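Local coordinates for phosphate-binding protein PstS 2 (Streptococcus pneumoniae, PDB 4H1X) that probably binds phosphate as the solute-binding lipoprotein of the PstSACB ABC transporter, which imports phosphate into the cell, at residues 111-116 with 201-206; 118-123 with 150-155; 124-129 with 223-228; 172-177 with 184-189. One frame throughout, in Å; residues are numbered along the deposited sequence. Where two conformers were deposited one is given.

Interaction 1: 111-116 with 201-206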
loop_
_atom_site.group_PDB
_atom_site.type_symbol
_atom_site.label_atom_id
_atom_site.label_comp_id
_atom_site.label_asym_id
_atom_site.label_seq_id
_atom_site.Cartn_x
_atom_site.Cartn_y
_atom_site.Cartn_z
ATOM N N SER A 111 -12.059 -6.166 -16.984
ATOM C CA SER A 111 -12.279 -5.942 -18.403
ATOM C C SER A 111 -13.756 -6.145 -18.704
ATOM O O SER A 111 -14.560 -6.366 -17.778
ATOM C CB SER A 111 -11.447 -6.938 -19.198
ATOM O OG SER A 111 -11.981 -8.241 -18.997
ATOM N N SER A 112 -14.095 -6.135 -19.997
ATOM C CA SER A 112 -15.433 -6.396 -20.484
ATOM C C SER A 112 -15.842 -7.844 -20.135
ATOM O O SER A 112 -17.023 -8.171 -20.190
ATOM C CB SER A 112 -15.498 -6.148 -21.989
ATOM O OG SER A 112 -14.622 -7.007 -22.707
ATOM N N ASN A 113 -14.864 -8.690 -19.742
ATOM C CA ASN A 113 -15.117 -10.089 -19.333
ATOM C C ASN A 113 -15.729 -10.205 -17.911
ATOM O O ASN A 113 -16.167 -11.303 -17.521
ATOM C CB ASN A 113 -13.803 -10.891 -19.378
ATOM C CG ASN A 113 -13.998 -12.372 -19.106
ATOM O OD1 ASN A 113 -14.825 -13.030 -19.740
ATOM N ND2 ASN A 113 -13.349 -12.870 -18.068
ATOM N N LEU A 114 -15.775 -9.089 -17.146
ATOM C CA LEU A 114 -16.264 -9.106 -15.764
ATOM C C LEU A 114 -17.706 -9.634 -15.669
ATOM O O LEU A 114 -18.654 -9.009 -16.158
ATOM C CB LEU A 114 -16.145 -7.722 -15.091
ATOM C CG LEU A 114 -16.468 -7.753 -13.595
ATOM C CD1 LEU A 114 -15.419 -8.523 -12.846
ATOM C CD2 LEU A 114 -16.568 -6.326 -13.036
ATOM N N SER A 115 -17.849 -10.788 -14.999
ATOM C CA SER A 115 -19.124 -11.501 -14.817
ATOM C C SER A 115 -20.122 -10.676 -14.022
ATOM O O SER A 115 -19.723 -9.732 -13.350
ATOM C CB SER A 115 -18.871 -12.827 -14.098
ATOM O OG SER A 115 -18.392 -12.644 -12.772
ATOM N N LYS A 116 -21.422 -11.034 -14.091
ATOM C CA LYS A 116 -22.462 -10.396 -13.274
ATOM C C LYS A 116 -22.066 -10.504 -11.784
ATOM O O LYS A 116 -22.223 -9.541 -11.027
ATOM C CB LYS A 116 -23.799 -11.111 -13.530
ATOM C CG LYS A 116 -25.026 -10.400 -12.969
ATOM C CD LYS A 116 -26.296 -11.140 -13.390
ATOM C CE LYS A 116 -27.543 -10.400 -12.986
ATOM N NZ LYS A 116 -27.934 -9.390 -14.006
ATOM N N LYS A 201 -6.616 -9.943 -18.418
ATOM C CA LYS A 201 -6.628 -9.907 -19.887
ATOM C C LYS A 201 -6.772 -11.314 -20.491
ATOM O O LYS A 201 -7.531 -11.483 -21.444
ATOM C CB LYS A 201 -5.370 -9.221 -20.425
ATOM C CG LYS A 201 -5.274 -7.766 -19.991
ATOM C CD LYS A 201 -4.157 -7.046 -20.725
ATOM C CE LYS A 201 -4.202 -5.581 -20.369
ATOM N NZ LYS A 201 -3.294 -4.788 -21.233
ATOM N N GLU A 202 -6.116 -12.323 -19.886
ATOM C CA GLU A 202 -6.152 -13.730 -20.313
ATOM C C GLU A 202 -7.436 -14.456 -19.861
ATOM O O GLU A 202 -7.667 -15.596 -20.268
ATOM C CB GLU A 202 -4.910 -14.474 -19.814
ATOM C CG GLU A 202 -3.667 -14.041 -20.575
ATOM C CD GLU A 202 -2.372 -14.772 -20.280
ATOM O OE1 GLU A 202 -2.375 -15.709 -19.448
ATOM O OE2 GLU A 202 -1.340 -14.390 -20.882
ATOM N N LYS A 203 -8.295 -13.765 -19.095
ATOM C CA LYS A 203 -9.593 -14.216 -18.587
ATOM C C LYS A 203 -9.440 -15.360 -17.568
ATOM O O LYS A 203 -10.382 -16.134 -17.400
ATOM C CB LYS A 203 -10.550 -14.609 -19.748
ATOM C CG LYS A 203 -10.801 -13.503 -20.760
ATOM C CD LYS A 203 -11.847 -13.940 -21.785
ATOM C CE LYS A 203 -11.884 -13.076 -23.009
ATOM N NZ LYS A 203 -12.986 -13.484 -23.923
ATOM N N THR A 204 -8.277 -15.461 -16.875
ATOM C CA THR A 204 -8.048 -16.483 -15.828
ATOM C C THR A 204 -8.393 -15.905 -14.432
ATOM O O THR A 204 -8.469 -16.644 -13.447
ATOM C CB THR A 204 -6.623 -17.055 -15.875
ATOM O OG1 THR A 204 -5.686 -16.037 -15.531
ATOM C CG2 THR A 204 -6.280 -17.688 -17.233
ATOM N N ALA A 205 -8.558 -14.574 -14.355
ATOM C CA ALA A 205 -8.996 -13.867 -13.158
ATOM C C ALA A 205 -10.159 -12.999 -13.538
ATOM O O ALA A 205 -10.153 -12.393 -14.619
ATOM C CB ALA A 205 -7.879 -13.002 -12.596
ATOM N N ASP A 206 -11.112 -12.868 -12.630
ATOM C CA ASP A 206 -12.240 -11.984 -12.834
ATOM C C ASP A 206 -11.803 -10.544 -12.527
ATOM O O ASP A 206 -12.218 -9.607 -13.199
ATOM C CB ASP A 206 -13.408 -12.431 -11.956
ATOM C CG ASP A 206 -13.846 -13.869 -12.257
ATOM O OD1 ASP A 206 -14.238 -14.138 -13.400
ATOM O OD2 ASP A 206 -13.695 -14.739 -11.372
HETATM O O HOH W 1 -12.618 -8.695 -15.767
HETATM O O HOH W 2 -10.287 -9.833 -20.352
HETATM O O HOH W 3 -11.094 -11.142 -16.897
HETATM O O HOH W 4 -13.246 -15.806 -17.302
HETATM O O HOH W 5 -15.387 -11.955 -22.512
HETATM O O HOH W 6 -15.342 -12.239 -14.780
#

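Interaction 2: 118-123 with 150-155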
loop_
_atom_site.group_PDB
_atom_site.type_symbol
_atom_site.label_atom_id
_atom_site.label_comp_id
_atom_site.label_asym_id
_atom_site.label_seq_id
_atom_site.Cartn_x
_atom_site.Cartn_y
_atom_site.Cartn_z
ATOM N N GLY A 118 -18.941 -10.831 -10.507
ATOM C CA GLY A 118 -17.805 -9.916 -10.333
ATOM C C GLY A 118 -18.293 -8.487 -10.187
ATOM O O GLY A 118 -17.824 -7.750 -9.311
ATOM N N GLN A 119 -19.251 -8.089 -11.029
ATOM C CA GLN A 119 -19.869 -6.746 -10.970
ATOM C C GLN A 119 -20.620 -6.533 -9.638
ATOM O O GLN A 119 -20.548 -5.445 -9.061
ATOM C CB GLN A 119 -20.838 -6.551 -12.149
ATOM C CG GLN A 119 -20.101 -6.448 -13.501
ATOM C CD GLN A 119 -21.057 -6.324 -14.656
ATOM O OE1 GLN A 119 -21.089 -7.166 -15.580
ATOM N NE2 GLN A 119 -21.895 -5.320 -14.601
ATOM N N ASP A 120 -21.292 -7.585 -9.121
ATOM C CA ASP A 120 -21.994 -7.470 -7.832
ATOM C C ASP A 120 -20.966 -7.278 -6.695
ATOM O O ASP A 120 -21.191 -6.488 -5.774
ATOM C CB ASP A 120 -22.872 -8.695 -7.575
ATOM C CG ASP A 120 -23.750 -8.521 -6.348
ATOM O OD1 ASP A 120 -24.669 -7.675 -6.392
ATOM O OD2 ASP A 120 -23.424 -9.115 -5.302
ATOM N N PHE A 121 -19.838 -7.997 -6.776
ATOM C CA PHE A 121 -18.763 -7.861 -5.785
ATOM C C PHE A 121 -18.176 -6.421 -5.831
ATOM O O PHE A 121 -17.977 -5.818 -4.769
ATOM C CB PHE A 121 -17.676 -8.914 -6.005
ATOM C CG PHE A 121 -16.556 -8.901 -4.983
ATOM C CD1 PHE A 121 -16.831 -8.812 -3.621
ATOM C CD2 PHE A 121 -15.231 -8.971 -5.383
ATOM C CE1 PHE A 121 -15.790 -8.840 -2.674
ATOM C CE2 PHE A 121 -14.195 -8.998 -4.435
ATOM C CZ PHE A 121 -14.484 -8.899 -3.093
ATOM N N ILE A 122 -17.958 -5.851 -7.045
ATOM C CA ILE A 122 -17.471 -4.469 -7.234
ATOM C C ILE A 122 -18.467 -3.496 -6.588
ATOM O O ILE A 122 -18.068 -2.533 -5.938
ATOM C CB ILE A 122 -17.244 -4.137 -8.754
ATOM C CG1 ILE A 122 -16.139 -5.002 -9.407
ATOM C CG2 ILE A 122 -17.027 -2.636 -9.021
ATOM C CD1 ILE A 122 -14.822 -5.054 -8.743
ATOM N N SER A 123 -19.789 -3.751 -6.789
ATOM C CA SER A 123 -20.846 -2.897 -6.217
ATOM C C SER A 123 -20.728 -2.905 -4.689
ATOM O O SER A 123 -20.834 -1.860 -4.046
ATOM C CB SER A 123 -22.229 -3.353 -6.673
ATOM O OG SER A 123 -22.361 -3.229 -8.082
ATOM N N THR A 150 -27.507 -4.192 -1.364
ATOM C CA THR A 150 -28.465 -5.192 -0.870
ATOM C C THR A 150 -28.074 -6.535 -1.507
ATOM O O THR A 150 -27.927 -6.615 -2.735
ATOM C CB THR A 150 -29.933 -4.775 -1.132
ATOM O OG1 THR A 150 -30.218 -3.604 -0.357
ATOM C CG2 THR A 150 -30.940 -5.888 -0.775
ATOM N N SER A 151 -27.898 -7.585 -0.682
ATOM C CA SER A 151 -27.493 -8.897 -1.220
ATOM C C SER A 151 -28.533 -9.515 -2.166
ATOM O O SER A 151 -29.739 -9.417 -1.921
ATOM C CB SER A 151 -27.192 -9.884 -0.098
ATOM O OG SER A 151 -26.769 -11.125 -0.644
ATOM N N GLN A 152 -28.045 -10.155 -3.242
ATOM C CA GLN A 152 -28.873 -10.865 -4.237
ATOM C C GLN A 152 -28.815 -12.364 -3.921
ATOM O O GLN A 152 -29.470 -13.172 -4.594
ATOM C CB GLN A 152 -28.401 -10.588 -5.694
ATOM C CG GLN A 152 -27.949 -9.142 -5.966
ATOM C CD GLN A 152 -27.900 -8.750 -7.429
ATOM O OE1 GLN A 152 -27.450 -9.502 -8.300
ATOM N NE2 GLN A 152 -28.308 -7.520 -7.724
ATOM N N HIS A 153 -28.012 -12.719 -2.871
ATOM C CA HIS A 153 -27.722 -14.071 -2.380
ATOM C C HIS A 153 -27.291 -14.905 -3.578
ATOM O O HIS A 153 -27.924 -15.909 -3.933
ATOM C CB HIS A 153 -28.913 -14.666 -1.612
ATOM C CG HIS A 153 -29.300 -13.839 -0.430
ATOM N ND1 HIS A 153 -28.618 -13.937 0.775
ATOM C CD2 HIS A 153 -30.252 -12.881 -0.320
ATOM C CE1 HIS A 153 -29.190 -13.057 1.582
ATOM N NE2 HIS A 153 -30.182 -12.401 0.968
ATOM N N LEU A 154 -26.236 -14.407 -4.259
ATOM C CA LEU A 154 -25.729 -15.015 -5.482
ATOM C C LEU A 154 -24.950 -16.261 -5.209
ATOM O O LEU A 154 -24.675 -16.614 -4.059
ATOM C CB LEU A 154 -24.870 -14.044 -6.298
ATOM C CG LEU A 154 -25.575 -12.843 -6.940
ATOM C CD1 LEU A 154 -24.579 -11.977 -7.679
ATOM C CD2 LEU A 154 -26.686 -13.275 -7.897
ATOM N N SER A 155 -24.641 -16.964 -6.289
ATOM C CA SER A 155 -23.874 -18.179 -6.223
ATOM C C SER A 155 -22.877 -18.140 -7.336
ATOM O O SER A 155 -23.144 -17.577 -8.396
ATOM C CB SER A 155 -24.776 -19.404 -6.328
ATOM O OG SER A 155 -24.040 -20.570 -6.001
HETATM O O HOH W 7 -27.144 -6.033 -5.029
HETATM O O HOH W 8 -25.536 -10.683 -4.134
#

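Interaction 3: 124-129 with 223-228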
loop_
_atom_site.group_PDB
_atom_site.type_symbol
_atom_site.label_atom_id
_atom_site.label_comp_id
_atom_site.label_asym_id
_atom_site.label_seq_id
_atom_site.Cartn_x
_atom_site.Cartn_y
_atom_site.Cartn_z
ATOM N N PHE A 124 -20.467 -4.085 -4.113
ATOM C CA PHE A 124 -20.285 -4.206 -2.652
ATOM C C PHE A 124 -19.068 -3.387 -2.213
ATOM O O PHE A 124 -19.139 -2.663 -1.238
ATOM C CB PHE A 124 -20.084 -5.682 -2.260
ATOM C CG PHE A 124 -19.803 -5.811 -0.774
ATOM C CD1 PHE A 124 -20.838 -5.716 0.159
ATOM C CD2 PHE A 124 -18.493 -5.900 -0.301
ATOM C CE1 PHE A 124 -20.583 -5.799 1.524
ATOM C CE2 PHE A 124 -18.234 -5.928 1.076
ATOM C CZ PHE A 124 -19.282 -5.880 1.978
ATOM N N ILE A 125 -17.952 -3.510 -2.929
ATOM C CA ILE A 125 -16.733 -2.760 -2.600
ATOM C C ILE A 125 -17.002 -1.237 -2.653
ATOM O O ILE A 125 -16.491 -0.488 -1.805
ATOM C CB ILE A 125 -15.589 -3.153 -3.547
ATOM C CG1 ILE A 125 -15.131 -4.619 -3.300
ATOM C CG2 ILE A 125 -14.392 -2.168 -3.383
ATOM C CD1 ILE A 125 -14.121 -5.177 -4.414
ATOM N N HIS A 126 -17.819 -0.802 -3.610
ATOM C CA HIS A 126 -18.173 0.617 -3.789
ATOM C C HIS A 126 -19.175 1.115 -2.753
ATOM O O HIS A 126 -19.265 2.319 -2.533
ATOM C CB HIS A 126 -18.730 0.841 -5.211
ATOM C CG HIS A 126 -17.651 0.847 -6.248
ATOM N ND1 HIS A 126 -17.930 0.650 -7.592
ATOM C CD2 HIS A 126 -16.314 0.998 -6.096
ATOM C CE1 HIS A 126 -16.766 0.756 -8.216
ATOM N NE2 HIS A 126 -15.767 0.954 -7.355
ATOM N N SER A 127 -19.905 0.212 -2.109
ATOM C CA SER A 127 -20.979 0.574 -1.173
ATOM C C SER A 127 -20.482 1.212 0.122
ATOM O O SER A 127 -19.293 1.120 0.445
ATOM C CB SER A 127 -21.794 -0.661 -0.814
ATOM O OG SER A 127 -21.086 -1.525 0.059
ATOM N N LYS A 128 -21.430 1.767 0.912
ATOM C CA LYS A 128 -21.132 2.334 2.236
ATOM C C LYS A 128 -20.494 1.237 3.115
ATOM O O LYS A 128 -19.504 1.508 3.786
ATOM C CB LYS A 128 -22.424 2.901 2.870
ATOM C CG LYS A 128 -22.177 3.738 4.128
ATOM C CD LYS A 128 -23.456 4.437 4.580
ATOM C CE LYS A 128 -23.189 5.570 5.543
ATOM N NZ LYS A 128 -24.427 6.355 5.815
ATOM N N GLN A 129 -21.003 -0.013 3.038
ATOM C CA GLN A 129 -20.461 -1.166 3.805
ATOM C C GLN A 129 -19.037 -1.520 3.368
ATOM O O GLN A 129 -18.189 -1.795 4.216
ATOM C CB GLN A 129 -21.334 -2.416 3.630
ATOM C CG GLN A 129 -22.780 -2.281 4.052
ATOM C CD GLN A 129 -23.539 -3.497 3.579
ATOM O OE1 GLN A 129 -24.516 -3.409 2.820
ATOM N NE2 GLN A 129 -23.073 -4.665 3.990
ATOM N N THR A 223 -10.439 -1.315 -17.106
ATOM C CA THR A 223 -10.894 -0.248 -16.218
ATOM C C THR A 223 -10.162 -0.482 -14.891
ATOM O O THR A 223 -9.994 -1.642 -14.494
ATOM C CB THR A 223 -12.429 -0.261 -16.055
ATOM O OG1 THR A 223 -13.040 -0.168 -17.343
ATOM C CG2 THR A 223 -12.933 0.887 -15.170
ATOM N N HIS A 224 -9.627 0.574 -14.280
ATOM C CA HIS A 224 -8.995 0.475 -12.961
ATOM C C HIS A 224 -9.745 1.399 -12.028
ATOM O O HIS A 224 -10.320 2.411 -12.460
ATOM C CB HIS A 224 -7.487 0.781 -12.972
ATOM C CG HIS A 224 -7.169 2.213 -13.242
ATOM N ND1 HIS A 224 -6.964 2.676 -14.534
ATOM C CD2 HIS A 224 -7.025 3.246 -12.382
ATOM C CE1 HIS A 224 -6.689 3.963 -14.413
ATOM N NE2 HIS A 224 -6.729 4.354 -13.141
ATOM N N ASP A 225 -9.749 1.049 -10.755
ATOM C CA ASP A 225 -10.476 1.785 -9.742
ATOM C C ASP A 225 -9.723 1.711 -8.411
ATOM O O ASP A 225 -9.388 0.613 -7.960
ATOM C CB ASP A 225 -11.860 1.132 -9.629
ATOM C CG ASP A 225 -12.700 1.614 -8.483
ATOM O OD1 ASP A 225 -12.980 2.835 -8.426
ATOM O OD2 ASP A 225 -13.105 0.768 -7.655
ATOM N N ALA A 226 -9.443 2.869 -7.789
ATOM C CA ALA A 226 -8.723 2.854 -6.502
ATOM C C ALA A 226 -9.704 2.589 -5.356
ATOM O O ALA A 226 -10.543 3.440 -5.049
ATOM C CB ALA A 226 -7.976 4.166 -6.287
ATOM N N ILE A 227 -9.602 1.410 -4.733
ATOM C CA ILE A 227 -10.466 1.008 -3.614
ATOM C C ILE A 227 -9.902 1.546 -2.290
ATOM O O ILE A 227 -10.608 1.581 -1.296
ATOM C CB ILE A 227 -10.693 -0.522 -3.555
ATOM C CG1 ILE A 227 -9.392 -1.306 -3.283
ATOM C CG2 ILE A 227 -11.412 -1.002 -4.807
ATOM C CD1 ILE A 227 -9.571 -2.830 -2.833
ATOM N N ALA A 228 -8.641 1.954 -2.277
ATOM C CA ALA A 228 -7.993 2.488 -1.080
ATOM C C ALA A 228 -6.725 3.220 -1.442
ATOM O O ALA A 228 -6.116 2.940 -2.489
ATOM C CB ALA A 228 -7.650 1.354 -0.110
#

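Interaction 4: 172-177 with 184-189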
loop_
_atom_site.group_PDB
_atom_site.type_symbol
_atom_site.label_atom_id
_atom_site.label_comp_id
_atom_site.label_asym_id
_atom_site.label_seq_id
_atom_site.Cartn_x
_atom_site.Cartn_y
_atom_site.Cartn_z
ATOM N N LYS A 172 -10.427 -9.103 3.604
ATOM C CA LYS A 172 -11.438 -8.472 4.490
ATOM C C LYS A 172 -12.733 -8.176 3.689
ATOM O O LYS A 172 -13.854 -8.390 4.173
ATOM C CB LYS A 172 -10.890 -7.170 5.137
ATOM C CG LYS A 172 -9.625 -7.326 6.020
ATOM C CD LYS A 172 -9.887 -8.180 7.252
ATOM C CE LYS A 172 -8.700 -8.144 8.197
ATOM N NZ LYS A 172 -8.871 -9.136 9.285
ATOM N N LEU A 173 -12.564 -7.705 2.460
ATOM C CA LEU A 173 -13.712 -7.374 1.595
ATOM C C LEU A 173 -14.453 -8.643 1.196
ATOM O O LEU A 173 -15.688 -8.654 1.284
ATOM C CB LEU A 173 -13.279 -6.571 0.376
ATOM C CG LEU A 173 -12.863 -5.109 0.682
ATOM C CD1 LEU A 173 -12.043 -4.516 -0.458
ATOM C CD2 LEU A 173 -14.109 -4.194 0.974
ATOM N N ALA A 174 -13.713 -9.725 0.856
ATOM C CA ALA A 174 -14.315 -11.021 0.542
ATOM C C ALA A 174 -15.087 -11.569 1.751
ATOM O O ALA A 174 -16.202 -12.057 1.568
ATOM C CB ALA A 174 -13.248 -12.008 0.111
ATOM N N GLU A 175 -14.535 -11.440 2.985
ATOM C CA GLU A 175 -15.217 -11.934 4.202
ATOM C C GLU A 175 -16.559 -11.246 4.382
ATOM O O GLU A 175 -17.570 -11.913 4.651
ATOM C CB GLU A 175 -14.365 -11.653 5.456
ATOM C CG GLU A 175 -13.095 -12.456 5.615
ATOM C CD GLU A 175 -12.296 -12.008 6.826
ATOM O OE1 GLU A 175 -12.615 -10.947 7.409
ATOM O OE2 GLU A 175 -11.351 -12.732 7.201
ATOM N N ALA A 176 -16.563 -9.895 4.270
ATOM C CA ALA A 176 -17.791 -9.106 4.470
ATOM C C ALA A 176 -18.813 -9.426 3.377
ATOM O O ALA A 176 -19.994 -9.555 3.677
ATOM C CB ALA A 176 -17.468 -7.613 4.495
ATOM N N TYR A 177 -18.347 -9.619 2.127
ATOM C CA TYR A 177 -19.231 -9.957 1.015
ATOM C C TYR A 177 -19.864 -11.343 1.200
ATOM O O TYR A 177 -21.061 -11.495 0.950
ATOM C CB TYR A 177 -18.474 -9.903 -0.315
ATOM C CG TYR A 177 -19.351 -10.172 -1.525
ATOM C CD1 TYR A 177 -20.163 -9.173 -2.057
ATOM C CD2 TYR A 177 -19.310 -11.401 -2.180
ATOM C CE1 TYR A 177 -20.898 -9.387 -3.226
ATOM C CE2 TYR A 177 -20.070 -11.638 -3.323
ATOM C CZ TYR A 177 -20.848 -10.621 -3.850
ATOM O OH TYR A 177 -21.603 -10.851 -4.967
ATOM N N VAL A 184 -21.266 -17.868 -2.387
ATOM C CA VAL A 184 -20.241 -17.313 -3.276
ATOM C C VAL A 184 -18.883 -17.695 -2.741
ATOM O O VAL A 184 -18.625 -17.477 -1.558
ATOM C CB VAL A 184 -20.340 -15.775 -3.460
ATOM C CG1 VAL A 184 -19.080 -15.212 -4.149
ATOM C CG2 VAL A 184 -21.574 -15.413 -4.261
ATOM N N THR A 185 -18.008 -18.242 -3.600
ATOM C CA THR A 185 -16.651 -18.544 -3.156
ATOM C C THR A 185 -15.706 -17.531 -3.810
ATOM O O THR A 185 -15.868 -17.201 -4.980
ATOM C CB THR A 185 -16.250 -19.996 -3.420
ATOM O OG1 THR A 185 -16.392 -20.288 -4.797
ATOM C CG2 THR A 185 -17.064 -20.983 -2.614
ATOM N N ILE A 186 -14.763 -17.006 -3.046
ATOM C CA ILE A 186 -13.819 -16.026 -3.600
ATOM C C ILE A 186 -12.409 -16.550 -3.343
ATOM O O ILE A 186 -12.034 -16.707 -2.189
ATOM C CB ILE A 186 -14.029 -14.577 -3.040
ATOM C CG1 ILE A 186 -15.453 -14.011 -3.391
ATOM C CG2 ILE A 186 -12.923 -13.652 -3.586
ATOM C CD1 ILE A 186 -15.849 -12.660 -2.683
ATOM N N ASP A 187 -11.649 -16.829 -4.409
ATOM C CA ASP A 187 -10.251 -17.248 -4.346
ATOM C C ASP A 187 -9.381 -16.013 -4.570
ATOM O O ASP A 187 -9.611 -15.255 -5.531
ATOM C CB ASP A 187 -9.925 -18.286 -5.431
ATOM C CG ASP A 187 -10.476 -19.697 -5.281
ATOM O OD1 ASP A 187 -11.222 -19.947 -4.315
ATOM O OD2 ASP A 187 -10.155 -20.546 -6.132
ATOM N N ILE A 188 -8.411 -15.793 -3.700
ATOM C CA ILE A 188 -7.548 -14.640 -3.863
ATOM C C ILE A 188 -6.136 -15.157 -4.069
ATOM O O ILE A 188 -5.589 -15.800 -3.166
ATOM C CB ILE A 188 -7.659 -13.689 -2.648
ATOM C CG1 ILE A 188 -9.115 -13.168 -2.488
ATOM C CG2 ILE A 188 -6.631 -12.550 -2.784
ATOM C CD1 ILE A 188 -9.485 -12.592 -1.142
ATOM N N THR A 189 -5.542 -14.848 -5.221
ATOM C CA THR A 189 -4.195 -15.291 -5.532
ATOM C C THR A 189 -3.243 -14.127 -5.443
ATOM O O THR A 189 -3.422 -13.127 -6.153
ATOM C CB THR A 189 -4.156 -15.942 -6.918
ATOM O OG1 THR A 189 -5.027 -17.070 -6.927
ATOM C CG2 THR A 189 -2.743 -16.368 -7.319
#

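Interaction 1: 111-116 with 201-206
Asn113 and Leu114 face Lys203 and Asp206 across the meeting of two bends in the chain, with CA atoms 6.9 Å apart for Asn113 and Lys203 and 5.7 Å apart for Leu114 and Asp206. The first bend, Ser111 to Leu114, is a type I beta turn reinforced by an ST turn, Ser111 OG accepting from Asn113 N. The second follows helix 193-202, which ends in a Schellman motif with Lys203 at positive phi (67°).

No direct hydrogen bond joins the segments; packing of an amide on lysine methylenes and a set of water bridges do the work. The carboxamide of Asn113 is swung over the stem of Lys203 by a chi1 of -174°. Its ND2 lies 3.7 Å from Lys203 CB, and its OD1 is equally close to Lys203 CD, so the extended lysine crosses the amide with its methylenes. ND2 gives hydrogen bonds to two waters, one donating to Lys203 O and the other to Ala205 O, while OD1 accepts from a third water that also receives Lys203 NZ. The amide is thereby fixed at both ends through solvent. Deeper in, Leu114 CD1 rests 3.4 Å from Asp206 O, which accepts from a water held by Ser111 N. Another water links Ser115 N to Asp206 OD1, at 2.6 Å from the latter.

Asp206 OD2 accepts from Ser159 N of strand 155-162, and Ser115 OG caps Gly118 N at the start of helix 116-126. The contact thus joins the N-terminal end of that helix to the loop between helix 193-202 and strand 207-210, near the protein surface.

Interaction 2: 118-123 with 150-155
A chi1 of -172° in Asp120 sets the carboxylate trans to the backbone N and out from helix 116-126, beside Gln152; there a chi1 of -39° brings the glutamine chain back past it. The two side chains run by each other in opposite directions, their carboxylate and amide planes 30° apart. Asp120 OD1 lies 3.6 Å from Gln152 CD and just as close to CG, a packing contact rather than a direct hydrogen bond. Leu154 adds an apolar touch, its CD1 methyl 3.7 Å from Asp120 CB and almost as near the carboxylate carbon.

In the fold, residues 150-155 form the loop leading into strand 155-162, the first strand of a beta-alpha-beta unit, and the contact lays this loop along the side of helix 116-126. Asn181, just past the end of helix 164-180, binds Leu154 N and Ser151 OG through its OD1, and Ser151 OG is also hydrogen-bonded to Glu180 O, so the loop is tied down on that side as well.

Water carries the polar link between the segments. One molecule accepts from Gln152 N at 2.7 Å and donates to Asp120 OD2 at 2.9 Å; a second donates to both Asp120 OD1 and Thr150 O. OD2 also accepts hydrogen bonds from the phenol groups of Tyr177 and Tyr149. Three donors on that one oxygen would help to keep the buried carboxylate ionised beside the Leu154 methyl.

Interaction 3: 124-129 with 223-228
Ile125 meets Ile227 in the buried half of this contact, methyl against methyl, with 3.5 Å between their CG2 atoms. Both branches are aimed across the gap. In Ile125, CG2 stands anti to the backbone N, while in Ile227 it is CG1 that takes the place between N and the carbonyl carbon (chi1 64°), leaving CG2 turned to the helix. Met170 and Leu173 of helix 164-180 also pack on Ile227, which brings a third element to this isoleucine.

The strand is bent at this point. Ile227 and Ala228 both face Phe106 of the neighbouring antiparallel strand 103-110 in a classic beta bulge, and the chain turns a corner at Ile227. Strands 103-110 and 223-236 are antiparallel partners in the mixed sheet, and the contact packs the C-terminal end of helix 116-126 against one of them.

On the more open side, where His126 is partly exposed, the link is polar: its NE2 donates to OD2 of the buried Asp225 at 2.7 Å with an N-H...O angle of 161°. The oxygen sits at the ring's edge, near its plane, whereas the ring nitrogen approaches from above the carboxylate, whose plane is perpendicular to the imidazole. Asp225 OD1 stays 3.5 Å from His126 NE2 and has a long, weak ion pair with Lys143 NZ instead. The next residue along from the histidine, Ser127, donates through OG to Phe124 O at 2.6 Å and, as N-cap of helix 128-136, accepts from Gly130 N, marking the break between helix 116-126 and helix 128-136.

Interaction 4: 172-177 with 184-189
A beta-alpha-beta unit made of strand 155-162, helix 164-180 and strand 183-190 contains this contact, in which Ala174 and Tyr177 of the helix pack on Val184, Ile186 and Ile188 of the strand that follows it. The short axes run antiparallel at 175° and approach to 9.3 Å, close enough for a layer of side chains to fill the space between them.

Alternate residues of the strand face the helix. The methyl of Ala174 sits between two isoleucine tips, its CB 3.9 Å from Ile186 CD1 and 4.0 Å from Ile188 CD1. The small side chain probably lets the helix lie near the sheet here, with the CA atoms of Ala174 and Ile186 6.5 Å apart. One helical turn later the spacing widens and an aromatic ring takes over. Tyr177, CG anti to N with chi1 -177°, lays its ring across Val184 and Ile186, at about a right angle to both. Val184 CG1 meets the ring in its plane, at the edge, 3.8 Å from Tyr177 CE2, while Ile186 CD1 comes obliquely to within 3.7 Å of Tyr177 CD2. Phe121 of helix 116-126 stacks on the tyrosine edge-to-face and also touches Ile186, and the phenol OH is bound to Asp120.

A helix lying antiparallel to the next strand and packing apolar side chains on the sheet is typical of the beta-alpha-beta crossover.

All four interactions lie on the same side of the chain's centre, their own centres about 11 to 17 Å apart. Helix 116-126 connects three of them: its N-cap lies in interaction 1, its middle in interaction 2 and its last turn in interaction 3. The centre of interaction 4 is about 11 Å from that of interaction 2 and about 14 Å from that of interaction 3, and this contact touches both, Phe121 and Phe124 packing on Tyr177. Along the chain, 172-177 and 184-189 come after both segments of interaction 2 and before the second segments of interactions 1 and 3. Residues distant in sequence thus gather in one lobe of a fold consistent with the two-lobed periplasmic binding proteins.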